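Local coordinates for ArtJ (Geobacillus stearothermophilus, PDB 2PVU), which binds arginine, lysine and histidine and probably delivers them to its cognate ATP-binding cassette transporter, Art(MP)2, at residues V46-A51 with G104-T109; I87-L92 with Q153-G158; G65-L70 with D122-A127. One frame throughout, in Å; residues are numbered along the deposited sequence.

Contact 1: residues V46-A51 with G104-T109; sequences VGTDAA and GISGIT. With LYS (lysine), chain E.
Gly47 and Gly104 pair as parallel neighbours in the sheet, CA to CA 4.7 Å, and neither puts a side chain between the strands. Ile105 N donates a hydrogen bond to Gly47 O at 3.2 Å, while Val46 CG1 rests loosely against Ile105 CG2. Past this bridge, at the tight end, side chains take over the joining. Thr48 OG1, turned away from its own backbone N (chi1 -165°), donates in the carbonyl plane to Ile105 O at 2.7 Å, and Asp49 N reaches Ser106 OG at 3.0 Å. Beyond it the two segments diverge around the bound lysine, and a water bridges the segments and the ligand where they part: it lies 2.7 Å from Ser106 OG, donates to Asp49 O and accepts from the ligand NZ. Such an opening at the C-terminal edge of a parallel sheet is a common place for a ligand site. At the far end of 104-109 the ligand amino group gives bonds to Gly107 O and Thr109 OG1, and Thr109 N holds the ligand OXT at 2.8 Å. Asp49 OD2 lies 2.8 Å from the ligand NZ and accepts from Gln153 NE2, putting an acidic group beside the ligand's tail, consistent with selection for basic amino acids.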
ATOM      1  N   VAL A  46     -11.670 -10.949  -2.738  1.00 20.21           N
ATOM      2  CA  VAL A  46     -10.860  -9.773  -2.412  1.00 20.11           C
ATOM      3  C   VAL A  46      -9.432 -10.002  -2.925  1.00 20.76           C
ATOM      4  O   VAL A  46      -8.832 -11.007  -2.592  1.00 23.27           O
ATOM      5  CB  VAL A  46     -10.801  -9.492  -0.866  1.00 19.96           C
ATOM      6  CG1 VAL A  46     -10.081  -8.137  -0.608  1.00 18.63           C
ATOM      7  CG2 VAL A  46     -12.184  -9.491  -0.229  1.00 21.02           C
ATOM      8  N   GLY A  47      -8.928  -9.110  -3.777  1.00 20.33           N
ATOM      9  CA  GLY A  47      -7.543  -9.228  -4.275  1.00 20.11           C
ATOM     10  C   GLY A  47      -6.541  -8.363  -3.546  1.00 21.04           C
ATOM     11  O   GLY A  47      -6.883  -7.318  -2.973  1.00 20.22           O
ATOM     12  N   THR A  48      -5.271  -8.769  -3.622  1.00 22.25           N
ATOM     13  CA  THR A  48      -4.168  -8.039  -2.995  1.00 23.01           C
ATOM     14  C   THR A  48      -2.859  -8.402  -3.694  1.00 23.61           C
ATOM     15  O   THR A  48      -2.789  -9.386  -4.458  1.00 23.26           O
ATOM     16  CB  THR A  48      -4.073  -8.345  -1.474  1.00 22.46           C
ATOM     17  OG1 THR A  48      -3.239  -7.369  -0.809  1.00 23.59           O
ATOM     18  CG2 THR A  48      -3.533  -9.785  -1.189  1.00 22.96           C
ATOM     19  N   ASP A  49      -1.842  -7.568  -3.446  1.00 23.63           N
ATOM     20  CA  ASP A  49      -0.460  -7.797  -3.941  1.00 22.93           C
ATOM     21  C   ASP A  49       0.331  -8.137  -2.709  1.00 21.93           C
ATOM     22  O   ASP A  49       0.835  -7.211  -2.050  1.00 23.44           O
ATOM     23  CB  ASP A  49       0.062  -6.506  -4.613  1.00 23.28           C
ATOM     24  CG  ASP A  49       1.573  -6.511  -4.838  1.00 25.57           C
ATOM     25  OD1 ASP A  49       2.097  -7.630  -5.115  1.00 23.95           O
ATOM     26  OD2 ASP A  49       2.208  -5.431  -4.731  1.00 24.01           O
ATOM     27  N   ALA A  50       0.411  -9.439  -2.327  1.00 21.98           N
ATOM     28  CA  ALA A  50       1.015  -9.726  -1.012  1.00 22.84           C
ATOM     29  C   ALA A  50       2.534  -9.758  -1.117  1.00 23.60           C
ATOM     30  O   ALA A  50       3.139 -10.817  -0.929  1.00 23.63           O
ATOM     31  CB  ALA A  50       0.526 -11.040  -0.429  1.00 22.62           C
ATOM     32  N   ALA A  51       3.119  -8.586  -1.365  1.00 22.54           N
ATOM     33  CA  ALA A  51       4.571  -8.395  -1.399  1.00 23.10           C
ATOM     34  C   ALA A  51       4.868  -6.998  -0.890  1.00 23.06           C
ATOM     35  O   ALA A  51       5.602  -6.206  -1.556  1.00 23.89           O
ATOM     36  CB  ALA A  51       5.108  -8.603  -2.860  1.00 23.26           C
ATOM     37  N   GLY A 104     -10.600  -4.827  -3.335  1.00 21.73           N
ATOM     38  CA  GLY A 104      -9.168  -4.947  -3.117  1.00 22.86           C
ATOM     39  C   GLY A 104      -8.754  -4.279  -1.825  1.00 22.44           C
ATOM     40  O   GLY A 104      -9.372  -3.300  -1.389  1.00 20.87           O
ATOM     41  N   ILE A 105      -7.692  -4.789  -1.219  1.00 21.60           N
ATOM     42  CA  ILE A 105      -7.016  -4.082  -0.111  1.00 21.83           C
ATOM     43  C   ILE A 105      -5.538  -4.397  -0.300  1.00 20.93           C
ATOM     44  O   ILE A 105      -5.175  -5.559  -0.483  1.00 20.97           O
ATOM     45  CB  ILE A 105      -7.558  -4.449   1.343  1.00 21.57           C
ATOM     46  CG1 ILE A 105      -7.042  -3.434   2.397  1.00 23.92           C
ATOM     47  CG2 ILE A 105      -7.252  -5.872   1.720  1.00 21.17           C
ATOM     48  CD1 ILE A 105      -7.486  -3.705   3.807  1.00 21.34           C
ATOM     49  N   SER A 106      -4.707  -3.354  -0.389  1.00 22.43           N
ATOM     50  CA  SER A 106      -3.312  -3.585  -0.830  1.00 22.07           C
ATOM     51  C   SER A 106      -2.470  -2.300  -0.668  1.00 22.56           C
ATOM     52  O   SER A 106      -1.677  -1.979  -1.581  1.00 22.05           O
ATOM     53  CB  SER A 106      -3.315  -4.060  -2.303  1.00 22.65           C
ATOM     54  OG  SER A 106      -2.114  -4.721  -2.719  1.00 23.16           O
ATOM     55  N   GLY A 107      -2.661  -1.573   0.444  1.00 19.49           N
ATOM     56  CA  GLY A 107      -1.871  -0.341   0.719  1.00 19.03           C
ATOM     57  C   GLY A 107      -2.146   0.650  -0.411  1.00 19.56           C
ATOM     58  O   GLY A 107      -1.261   1.361  -0.838  1.00 20.62           O
ATOM     59  N   ILE A 108      -3.389   0.708  -0.863  1.00 20.20           N
ATOM     60  CA  ILE A 108      -3.769   1.546  -2.057  1.00 19.88           C
ATOM     61  C   ILE A 108      -4.153   2.962  -1.728  1.00 22.04           C
ATOM     62  O   ILE A 108      -5.182   3.193  -1.082  1.00 23.08           O
ATOM     63  CB  ILE A 108      -4.970   0.930  -2.835  1.00 19.42           C
ATOM     64  CG1 ILE A 108      -4.669  -0.547  -3.135  1.00 19.62           C
ATOM     65  CG2 ILE A 108      -5.211   1.773  -4.178  1.00 21.37           C
ATOM     66  CD1 ILE A 108      -5.965  -1.394  -3.508  1.00 21.67           C
ATOM     67  N   THR A 109      -3.379   3.912  -2.233  1.00 21.16           N
ATOM     68  CA  THR A 109      -3.678   5.329  -2.027  1.00 21.71           C
ATOM     69  C   THR A 109      -4.919   5.726  -2.804  1.00 21.68           C
ATOM     70  O   THR A 109      -5.069   5.413  -3.985  1.00 21.86           O
ATOM     71  CB  THR A 109      -2.489   6.203  -2.442  1.00 22.91           C
ATOM     72  OG1 THR A 109      -1.334   5.845  -1.658  1.00 22.22           O
ATOM     73  CG2 THR A 109      -2.789   7.690  -2.261  1.00 22.34           C
TER
HETATM   74  N   LYS E 301       0.252   3.446  -1.805  1.00 18.22           N
HETATM   75  CA  LYS E 301       0.954   3.427  -3.131  1.00 18.47           C
HETATM   76  C   LYS E 301      -0.088   3.391  -4.257  1.00 18.55           C
HETATM   77  O   LYS E 301       0.258   3.506  -5.423  1.00 18.43           O
HETATM   78  CB  LYS E 301       1.851   2.199  -3.237  1.00 17.63           C
HETATM   79  CG  LYS E 301       1.051   0.883  -3.078  1.00 18.32           C
HETATM   80  CD  LYS E 301       1.821  -0.319  -3.666  1.00 16.58           C
HETATM   81  CE  LYS E 301       1.296  -1.608  -3.050  1.00 21.26           C
HETATM   82  NZ  LYS E 301       1.905  -2.856  -3.760  1.00 22.20           N
HETATM   83  OXT LYS E 301      -1.303   3.225  -4.008  1.00 18.05           O
HETATM   84  O   HOH W   1       0.474  -4.439  -1.894  1.00 17.17           O

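Contact 2: residues I87-L92 with Q153-G158; sequences IGWDPL and QNATTG. With LYS (lysine), chain E.
Trp89 and Gln153 both send CG opposite the backbone N (chi1 179° in each), and Gln153 stays extended past CG, which carries its amide over one face of the indole. The two planes are 37° apart, with Gln153 NE2 3.3 Å from Trp89 CB and Gln153 CD above the ring, offset toward its rim. The amide works in two directions: OE1 accepts from the ligand NZ at 2.8 Å, while NE2 is hydrogen-bonded to the backbone of Glu176. The aliphatic tail of the bound lysine shares the indole face covered by the amide, the ligand CE coming to 3.5 Å from Trp89 CZ3.

At the edge of the ring, Trp89 NE1 donates to Ala155 O at 3.1 Å. The acceptor lies almost in the indole plane, yet the donor stands well above the carbonyl plane, 72° out of it, so the bond misses the lone-pair directions. This closure across a cleft is the arrangement of a periplasmic-type solute-binding protein with its ligand enclosed: 87-92 opens helix 89-98 beside the parallel sheet containing 44-48, and 153-158 leads from strand 150-153 into helix 157-166. Thr156 is the N-cap of that second helix; its OG1 caps it by accepting from Gln159 N and donates to Gln153 O, tying the turn together, and Thr157 N holds the ligand O at 2.9 Å.

Farther out, Asn154 ND2 straddles the carboxylate of Asp90. Its bond to Asp90 OD2, 3.0 Å, comes to the syn side but tilted out of the carboxylate plane, whereas the one to OD1 is weak. Ala155 CB fills in beside Asp90 OD1.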
ATOM      1  N   ILE A  87      -3.158 -11.757  -5.995  1.00 26.09           N
ATOM      2  CA  ILE A  87      -3.163 -11.758  -7.439  1.00 26.83           C
ATOM      3  C   ILE A  87      -2.138 -10.871  -8.098  1.00 27.34           C
ATOM      4  O   ILE A  87      -1.950 -10.950  -9.332  1.00 27.61           O
ATOM      5  CB  ILE A  87      -4.557 -11.511  -8.026  1.00 27.27           C
ATOM      6  CG1 ILE A  87      -5.149 -10.222  -7.480  1.00 27.23           C
ATOM      7  CG2 ILE A  87      -5.454 -12.744  -7.736  1.00 27.26           C
ATOM      8  CD1 ILE A  87      -6.462  -9.808  -8.203  1.00 29.44           C
ATOM      9  N   GLY A  88      -1.456 -10.045  -7.311  1.00 25.78           N
ATOM     10  CA  GLY A  88      -0.406  -9.217  -7.908  1.00 25.42           C
ATOM     11  C   GLY A  88      -1.000  -7.845  -8.249  1.00 25.19           C
ATOM     12  O   GLY A  88      -2.218  -7.688  -8.317  1.00 24.82           O
ATOM     13  N   TRP A  89      -0.137  -6.857  -8.433  1.00 23.79           N
ATOM     14  CA  TRP A  89      -0.560  -5.463  -8.393  1.00 23.01           C
ATOM     15  C   TRP A  89      -1.277  -5.092  -9.698  1.00 24.39           C
ATOM     16  O   TRP A  89      -2.420  -4.580  -9.695  1.00 23.48           O
ATOM     17  CB  TRP A  89       0.699  -4.609  -8.196  1.00 22.93           C
ATOM     18  CG  TRP A  89       0.495  -3.106  -8.147  1.00 20.03           C
ATOM     19  CD1 TRP A  89       0.929  -2.166  -9.097  1.00 21.40           C
ATOM     20  CD2 TRP A  89      -0.189  -2.378  -7.146  1.00 22.49           C
ATOM     21  NE1 TRP A  89       0.580  -0.899  -8.689  1.00 21.68           N
ATOM     22  CE2 TRP A  89      -0.130  -1.002  -7.505  1.00 22.78           C
ATOM     23  CE3 TRP A  89      -0.873  -2.745  -5.962  1.00 21.78           C
ATOM     24  CZ2 TRP A  89      -0.713   0.007  -6.701  1.00 23.96           C
ATOM     25  CZ3 TRP A  89      -1.446  -1.730  -5.142  1.00 23.57           C
ATOM     26  CH2 TRP A  89      -1.359  -0.383  -5.505  1.00 20.61           C
ATOM     27  N   ASP A  90      -0.595  -5.271 -10.816  1.00 23.39           N
ATOM     28  CA  ASP A  90      -1.234  -4.864 -12.061  1.00 24.81           C
ATOM     29  C   ASP A  90      -2.482  -5.734 -12.371  1.00 24.40           C
ATOM     30  O   ASP A  90      -3.538  -5.212 -12.799  1.00 24.63           O
ATOM     31  CB  ASP A  90      -0.222  -4.790 -13.208  1.00 25.12           C
ATOM     32  CG  ASP A  90       0.676  -3.549 -13.074  1.00 29.89           C
ATOM     33  OD1 ASP A  90       0.161  -2.408 -13.185  1.00 31.22           O
ATOM     34  OD2 ASP A  90       1.880  -3.700 -12.824  1.00 31.91           O
ATOM     35  N   PRO A  91      -2.379  -7.053 -12.140  1.00 24.28           N
ATOM     36  CA  PRO A  91      -3.597  -7.880 -12.240  1.00 23.50           C
ATOM     37  C   PRO A  91      -4.731  -7.448 -11.363  1.00 23.38           C
ATOM     38  O   PRO A  91      -5.880  -7.608 -11.780  1.00 21.89           O
ATOM     39  CB  PRO A  91      -3.124  -9.270 -11.823  1.00 24.05           C
ATOM     40  CG  PRO A  91      -1.641  -9.283 -12.360  1.00 24.65           C
ATOM     41  CD  PRO A  91      -1.173  -7.878 -11.924  1.00 24.28           C
ATOM     42  N   LEU A  92      -4.430  -6.932 -10.168  1.00 22.92           N
ATOM     43  CA  LEU A  92      -5.484  -6.502  -9.220  1.00 24.37           C
ATOM     44  C   LEU A  92      -6.352  -5.424  -9.889  1.00 23.71           C
ATOM     45  O   LEU A  92      -7.601  -5.494  -9.866  1.00 22.28           O
ATOM     46  CB  LEU A  92      -4.871  -6.014  -7.905  1.00 22.62           C
ATOM     47  CG  LEU A  92      -5.824  -5.293  -6.926  1.00 27.12           C
ATOM     48  CD1 LEU A  92      -7.005  -6.222  -6.595  1.00 27.41           C
ATOM     49  CD2 LEU A  92      -5.053  -4.859  -5.670  1.00 26.63           C
ATOM     50  N   GLN A 153       7.688   0.651  -7.778  1.00 21.31           N
ATOM     51  CA  GLN A 153       6.734  -0.337  -8.242  1.00 21.98           C
ATOM     52  C   GLN A 153       5.859   0.292  -9.335  1.00 21.46           C
ATOM     53  O   GLN A 153       5.462   1.479  -9.241  1.00 21.33           O
ATOM     54  CB  GLN A 153       5.906  -0.918  -7.105  1.00 21.82           C
ATOM     55  CG  GLN A 153       4.873  -1.954  -7.597  1.00 20.87           C
ATOM     56  CD  GLN A 153       4.138  -2.636  -6.453  1.00 24.22           C
ATOM     57  OE1 GLN A 153       4.092  -2.122  -5.330  1.00 25.13           O
ATOM     58  NE2 GLN A 153       3.542  -3.778  -6.743  1.00 23.01           N
ATOM     59  N   ASN A 154       5.665  -0.462 -10.411  1.00 21.72           N
ATOM     60  CA  ASN A 154       4.870   0.015 -11.558  1.00 21.57           C
ATOM     61  C   ASN A 154       3.516   0.552 -11.092  1.00 22.32           C
ATOM     62  O   ASN A 154       2.876  -0.054 -10.238  1.00 22.50           O
ATOM     63  CB  ASN A 154       4.604  -1.136 -12.523  1.00 20.92           C
ATOM     64  CG  ASN A 154       3.967  -0.669 -13.803  1.00 25.47           C
ATOM     65  OD1 ASN A 154       4.538   0.151 -14.515  1.00 25.20           O
ATOM     66  ND2 ASN A 154       2.779  -1.197 -14.112  1.00 23.70           N
ATOM     67  N   ALA A 155       3.065   1.648 -11.685  1.00 23.50           N
ATOM     68  CA  ALA A 155       1.700   2.134 -11.444  1.00 24.92           C
ATOM     69  C   ALA A 155       1.382   2.393  -9.965  1.00 24.99           C
ATOM     70  O   ALA A 155       0.301   2.043  -9.469  1.00 24.17           O
ATOM     71  CB  ALA A 155       0.667   1.210 -12.091  1.00 25.78           C
ATOM     72  N   THR A 156       2.326   3.066  -9.286  1.00 24.21           N
ATOM     73  CA  THR A 156       2.165   3.496  -7.909  1.00 23.69           C
ATOM     74  C   THR A 156       2.321   5.011  -7.790  1.00 23.52           C
ATOM     75  O   THR A 156       2.808   5.700  -8.714  1.00 23.17           O
ATOM     76  CB  THR A 156       3.177   2.836  -6.944  1.00 23.21           C
ATOM     77  OG1 THR A 156       4.507   3.183  -7.350  1.00 21.19           O
ATOM     78  CG2 THR A 156       3.051   1.300  -6.960  1.00 20.01           C
ATOM     79  N   THR A 157       1.898   5.541  -6.646  1.00 23.69           N
ATOM     80  CA  THR A 157       2.073   6.969  -6.377  1.00 22.68           C
ATOM     81  C   THR A 157       3.583   7.270  -6.212  1.00 22.90           C
ATOM     82  O   THR A 157       3.986   8.412  -6.352  1.00 22.36           O
ATOM     83  CB  THR A 157       1.293   7.412  -5.133  1.00 23.38           C
ATOM     84  OG1 THR A 157       1.630   6.528  -4.075  1.00 22.13           O
ATOM     85  CG2 THR A 157      -0.226   7.325  -5.350  1.00 21.42           C
ATOM     86  N   GLY A 158       4.423   6.254  -5.938  1.00 21.82           N
ATOM     87  CA  GLY A 158       5.876   6.522  -5.940  1.00 22.77           C
ATOM     88  C   GLY A 158       6.389   6.732  -7.353  1.00 22.29           C
ATOM     89  O   GLY A 158       7.190   7.630  -7.593  1.00 22.35           O
TER
HETATM   90  N   LYS E 301       0.252   3.446  -1.805  1.00 18.22           N
HETATM   91  CA  LYS E 301       0.954   3.427  -3.131  1.00 18.47           C
HETATM   92  C   LYS E 301      -0.088   3.391  -4.257  1.00 18.55           C
HETATM   93  O   LYS E 301       0.258   3.506  -5.423  1.00 18.43           O
HETATM   94  CB  LYS E 301       1.851   2.199  -3.237  1.00 17.63           C
HETATM   95  CG  LYS E 301       1.051   0.883  -3.078  1.00 18.32           C
HETATM   96  CD  LYS E 301       1.821  -0.319  -3.666  1.00 16.58           C
HETATM   97  CE  LYS E 301       1.296  -1.608  -3.050  1.00 21.26           C
HETATM   98  NZ  LYS E 301       1.905  -2.856  -3.760  1.00 22.20           N
HETATM   99  OXT LYS E 301      -1.303   3.225  -4.008  1.00 18.05           O

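Contact 3: residues G65-L70 with D122-A127. With SO4 (sulfate ion), chain C.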
ATOM      1  N   GLY A  65      -0.618  -9.626   7.558  1.00 22.32           N
ATOM      2  CA  GLY A  65      -0.272  -8.227   7.602  1.00 22.81           C
ATOM      3  C   GLY A  65      -1.391  -7.347   8.122  1.00 22.78           C
ATOM      4  O   GLY A  65      -2.514  -7.838   8.466  1.00 22.55           O
ATOM      5  N   PHE A  66      -1.071  -6.061   8.234  1.00 21.29           N
ATOM      6  CA  PHE A  66      -2.047  -5.126   8.779  1.00 21.83           C
ATOM      7  C   PHE A  66      -3.348  -5.089   7.950  1.00 21.74           C
ATOM      8  O   PHE A  66      -4.475  -5.099   8.502  1.00 22.33           O
ATOM      9  CB  PHE A  66      -1.425  -3.731   8.861  1.00 21.26           C
ATOM     10  CG  PHE A  66      -2.401  -2.657   9.252  1.00 22.19           C
ATOM     11  CD1 PHE A  66      -2.615  -2.364  10.584  1.00 20.92           C
ATOM     12  CD2 PHE A  66      -3.130  -1.947   8.260  1.00 21.96           C
ATOM     13  CE1 PHE A  66      -3.560  -1.369  11.000  1.00 21.73           C
ATOM     14  CE2 PHE A  66      -4.080  -0.935   8.648  1.00 22.55           C
ATOM     15  CZ  PHE A  66      -4.285  -0.637  10.006  1.00 22.02           C
ATOM     16  N   ASP A  67      -3.198  -5.010   6.630  1.00 21.53           N
ATOM     17  CA  ASP A  67      -4.369  -4.975   5.760  1.00 21.88           C
ATOM     18  C   ASP A  67      -5.136  -6.279   5.905  1.00 21.32           C
ATOM     19  O   ASP A  67      -6.360  -6.278   5.824  1.00 22.15           O
ATOM     20  CB  ASP A  67      -3.986  -4.821   4.277  1.00 20.80           C
ATOM     21  CG  ASP A  67      -3.756  -3.385   3.855  1.00 23.57           C
ATOM     22  OD1 ASP A  67      -4.120  -2.414   4.599  1.00 22.77           O
ATOM     23  OD2 ASP A  67      -3.255  -3.238   2.698  1.00 22.93           O
ATOM     24  N   VAL A  68      -4.434  -7.398   6.069  1.00 22.90           N
ATOM     25  CA  VAL A  68      -5.112  -8.700   6.276  1.00 22.63           C
ATOM     26  C   VAL A  68      -5.997  -8.707   7.520  1.00 22.78           C
ATOM     27  O   VAL A  68      -7.156  -9.137   7.465  1.00 22.58           O
ATOM     28  CB  VAL A  68      -4.127  -9.891   6.284  1.00 22.05           C
ATOM     29  CG1 VAL A  68      -4.868 -11.240   6.455  1.00 20.78           C
ATOM     30  CG2 VAL A  68      -3.273  -9.869   4.984  1.00 22.14           C
ATOM     31  N   ASP A  69      -5.456  -8.254   8.651  1.00 22.69           N
ATOM     32  CA  ASP A  69      -6.188  -8.291   9.911  1.00 22.63           C
ATOM     33  C   ASP A  69      -7.325  -7.277   9.855  1.00 22.04           C
ATOM     34  O   ASP A  69      -8.400  -7.523  10.377  1.00 21.89           O
ATOM     35  CB  ASP A  69      -5.293  -7.957  11.100  1.00 22.96           C
ATOM     36  CG  ASP A  69      -4.286  -9.053  11.409  1.00 26.06           C
ATOM     37  OD1 ASP A  69      -4.423 -10.180  10.873  1.00 25.43           O
ATOM     38  OD2 ASP A  69      -3.364  -8.768  12.205  1.00 27.51           O
ATOM     39  N   LEU A  70      -7.064  -6.124   9.260  1.00 21.35           N
ATOM     40  CA  LEU A  70      -8.116  -5.127   9.175  1.00 21.27           C
ATOM     41  C   LEU A  70      -9.251  -5.638   8.299  1.00 20.72           C
ATOM     42  O   LEU A  70     -10.420  -5.543   8.676  1.00 20.11           O
ATOM     43  CB  LEU A  70      -7.580  -3.783   8.666  1.00 23.04           C
ATOM     44  CG  LEU A  70      -8.641  -2.703   8.458  1.00 24.51           C
ATOM     45  CD1 LEU A  70      -9.315  -2.267   9.775  1.00 26.97           C
ATOM     46  CD2 LEU A  70      -8.022  -1.514   7.791  1.00 23.32           C
ATOM     47  N   ASP A 122     -13.993   4.878   2.752  1.00 21.19           N
ATOM     48  CA  ASP A 122     -13.404   5.929   3.586  1.00 21.39           C
ATOM     49  C   ASP A 122     -11.950   5.566   3.920  1.00 21.54           C
ATOM     50  O   ASP A 122     -11.597   4.385   3.955  1.00 21.32           O
ATOM     51  CB  ASP A 122     -14.202   6.108   4.880  1.00 22.57           C
ATOM     52  CG  ASP A 122     -15.626   6.536   4.619  1.00 24.42           C
ATOM     53  OD1 ASP A 122     -15.836   7.426   3.765  1.00 25.87           O
ATOM     54  OD2 ASP A 122     -16.536   6.010   5.291  1.00 23.00           O
ATOM     55  N   PRO A 123     -11.111   6.570   4.180  1.00 21.25           N
ATOM     56  CA  PRO A 123      -9.690   6.206   4.413  1.00 21.08           C
ATOM     57  C   PRO A 123      -9.481   5.394   5.666  1.00 20.55           C
ATOM     58  O   PRO A 123     -10.203   5.562   6.650  1.00 21.47           O
ATOM     59  CB  PRO A 123      -8.982   7.550   4.555  1.00 20.84           C
ATOM     60  CG  PRO A 123      -9.995   8.613   4.529  1.00 22.81           C
ATOM     61  CD  PRO A 123     -11.353   8.029   4.209  1.00 21.57           C
ATOM     62  N   TYR A 124      -8.497   4.518   5.647  1.00 20.58           N
ATOM     63  CA  TYR A 124      -8.188   3.749   6.851  1.00 19.87           C
ATOM     64  C   TYR A 124      -6.744   3.876   7.297  1.00 19.91           C
ATOM     65  O   TYR A 124      -6.334   3.212   8.248  1.00 21.25           O
ATOM     66  CB  TYR A 124      -8.567   2.251   6.649  1.00 19.62           C
ATOM     67  CG  TYR A 124      -7.648   1.473   5.684  1.00 19.51           C
ATOM     68  CD1 TYR A 124      -6.393   0.998   6.090  1.00 20.78           C
ATOM     69  CD2 TYR A 124      -8.046   1.239   4.369  1.00 19.54           C
ATOM     70  CE1 TYR A 124      -5.523   0.281   5.191  1.00 21.72           C
ATOM     71  CE2 TYR A 124      -7.194   0.549   3.450  1.00 20.94           C
ATOM     72  CZ  TYR A 124      -5.966   0.072   3.856  1.00 21.21           C
ATOM     73  OH  TYR A 124      -5.166  -0.613   2.955  1.00 19.86           O
ATOM     74  N   PHE A 125      -5.933   4.676   6.616  1.00 20.64           N
ATOM     75  CA  PHE A 125      -4.492   4.808   7.003  1.00 20.64           C
ATOM     76  C   PHE A 125      -3.977   6.073   6.350  1.00 21.40           C
ATOM     77  O   PHE A 125      -4.472   6.448   5.295  1.00 21.63           O
ATOM     78  CB  PHE A 125      -3.710   3.599   6.434  1.00 21.62           C
ATOM     79  CG  PHE A 125      -2.497   3.235   7.243  1.00 22.42           C
ATOM     80  CD1 PHE A 125      -2.631   2.409   8.358  1.00 24.06           C
ATOM     81  CD2 PHE A 125      -1.238   3.721   6.897  1.00 24.41           C
ATOM     82  CE1 PHE A 125      -1.483   2.063   9.136  1.00 24.24           C
ATOM     83  CE2 PHE A 125      -0.087   3.373   7.657  1.00 22.98           C
ATOM     84  CZ  PHE A 125      -0.237   2.541   8.787  1.00 23.99           C
ATOM     85  N   GLU A 126      -2.990   6.734   6.973  1.00 20.94           N
ATOM     86  CA  GLU A 126      -2.329   7.868   6.312  0.50 21.12           C
ATOM     87  C   GLU A 126      -0.861   7.536   6.143  1.00 21.96           C
ATOM     88  O   GLU A 126      -0.219   6.936   7.044  1.00 22.25           O
ATOM     89  CB  GLU A 126      -2.492   9.204   7.059  0.50 21.08           C
ATOM     90  CG  GLU A 126      -1.991  10.418   6.213  0.50 18.74           C
ATOM     91  CD  GLU A 126      -2.041  11.776   6.942  0.50 21.62           C
ATOM     92  OE1 GLU A 126      -2.424  11.817   8.120  0.50 19.73           O
ATOM     93  OE2 GLU A 126      -1.703  12.808   6.312  0.50 20.87           O
ATOM     94  N   ALA A 127      -0.338   7.907   4.987  1.00 21.17           N
ATOM     95  CA  ALA A 127       1.033   7.545   4.606  1.00 21.39           C
ATOM     96  C   ALA A 127       1.684   8.652   3.773  1.00 21.36           C
ATOM     97  O   ALA A 127       1.043   9.641   3.436  1.00 21.75           O
ATOM     98  CB  ALA A 127       0.983   6.220   3.786  1.00 21.36           C
TER
HETATM   99  S   SO4 C 253      -2.387   6.377  11.321  1.00 53.62           S
HETATM  100  O1  SO4 C 253      -1.993   5.003  11.590  1.00 52.70           O
HETATM  101  O2  SO4 C 253      -1.577   6.737  10.105  1.00 41.16           O
HETATM  102  O3  SO4 C 253      -2.040   7.156  12.541  1.00 35.58           O
HETATM  103  O4  SO4 C 253      -3.853   6.400  11.052  1.00 45.05           O
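The ring of Phe66 is the main bump on the helix side, and it fits the hollow between Tyr124 and Phe125. Over one of its faces comes the edge of Phe125, an edge-to-face pair with centroids 5.2 Å apart and planes at 65°. Tyr124 meets the same ring differently, at its rim and near its plane, with CE1 3.9 Å from Phe66 CE2. A single phenyl group is thus packed on a face by Phe125 and along its edge by Tyr124, the residue just before it in the chain.

Tyr124 is itself a long projection laid across the first turn of the helix. Its CG sits between the backbone N and the carbonyl carbon (chi1 71°), and from there the ring extends past Leu70 and Phe66 to Asp67. Leu70 pushes CD2 against the inner part of the tyrosine ring, 3.4 Å from Tyr124 CD1, while Phe66 and Asp67 take the outer part. At the far end Tyr124 OH donates to Asp67 OD1 at 2.7 Å, reaching the carboxylate from above its plane. The other carboxylate oxygen, Asp67 OD2, is bound by Gly107 N, so this buried acid is gripped at both oxygens. A sulfate ion, probably from the crystallisation liquor, lies over a face of Phe125, and its bond from Glu126 N is weak.

Helix 66-78 therefore meets the start of strand 125-134 through its N-terminal turn. Strand 224-231 runs antiparallel beside that strand, with Tyr226 against Tyr124; helix 252-261 covers Phe66 through Ile256 and Trp260, and helix 237-249 meets Leu70 and Tyr124 through Val247 and Leu244.

In the fold
Contacts 1 and 2, with centres 9 Å apart, line the lysine pocket together and touch each other directly: Thr48 O is 2.8 Å from Ile87 N, and Trp89 packs on Ser106. Contact 3 stands one layer back. Its centre is 10 Å from that of contact 1 and about 17 Å from that of contact 2, which it does not touch, the nearest atoms being about 8 Å apart. It packs directly on contact 1, where Ile105 CG1 lies 3.4 Å from Tyr124 OH, and Gly107 relays it to the site, since the residue held by Asp67 also receives the ligand's amino group. Along the sequence the segments of all three contacts alternate.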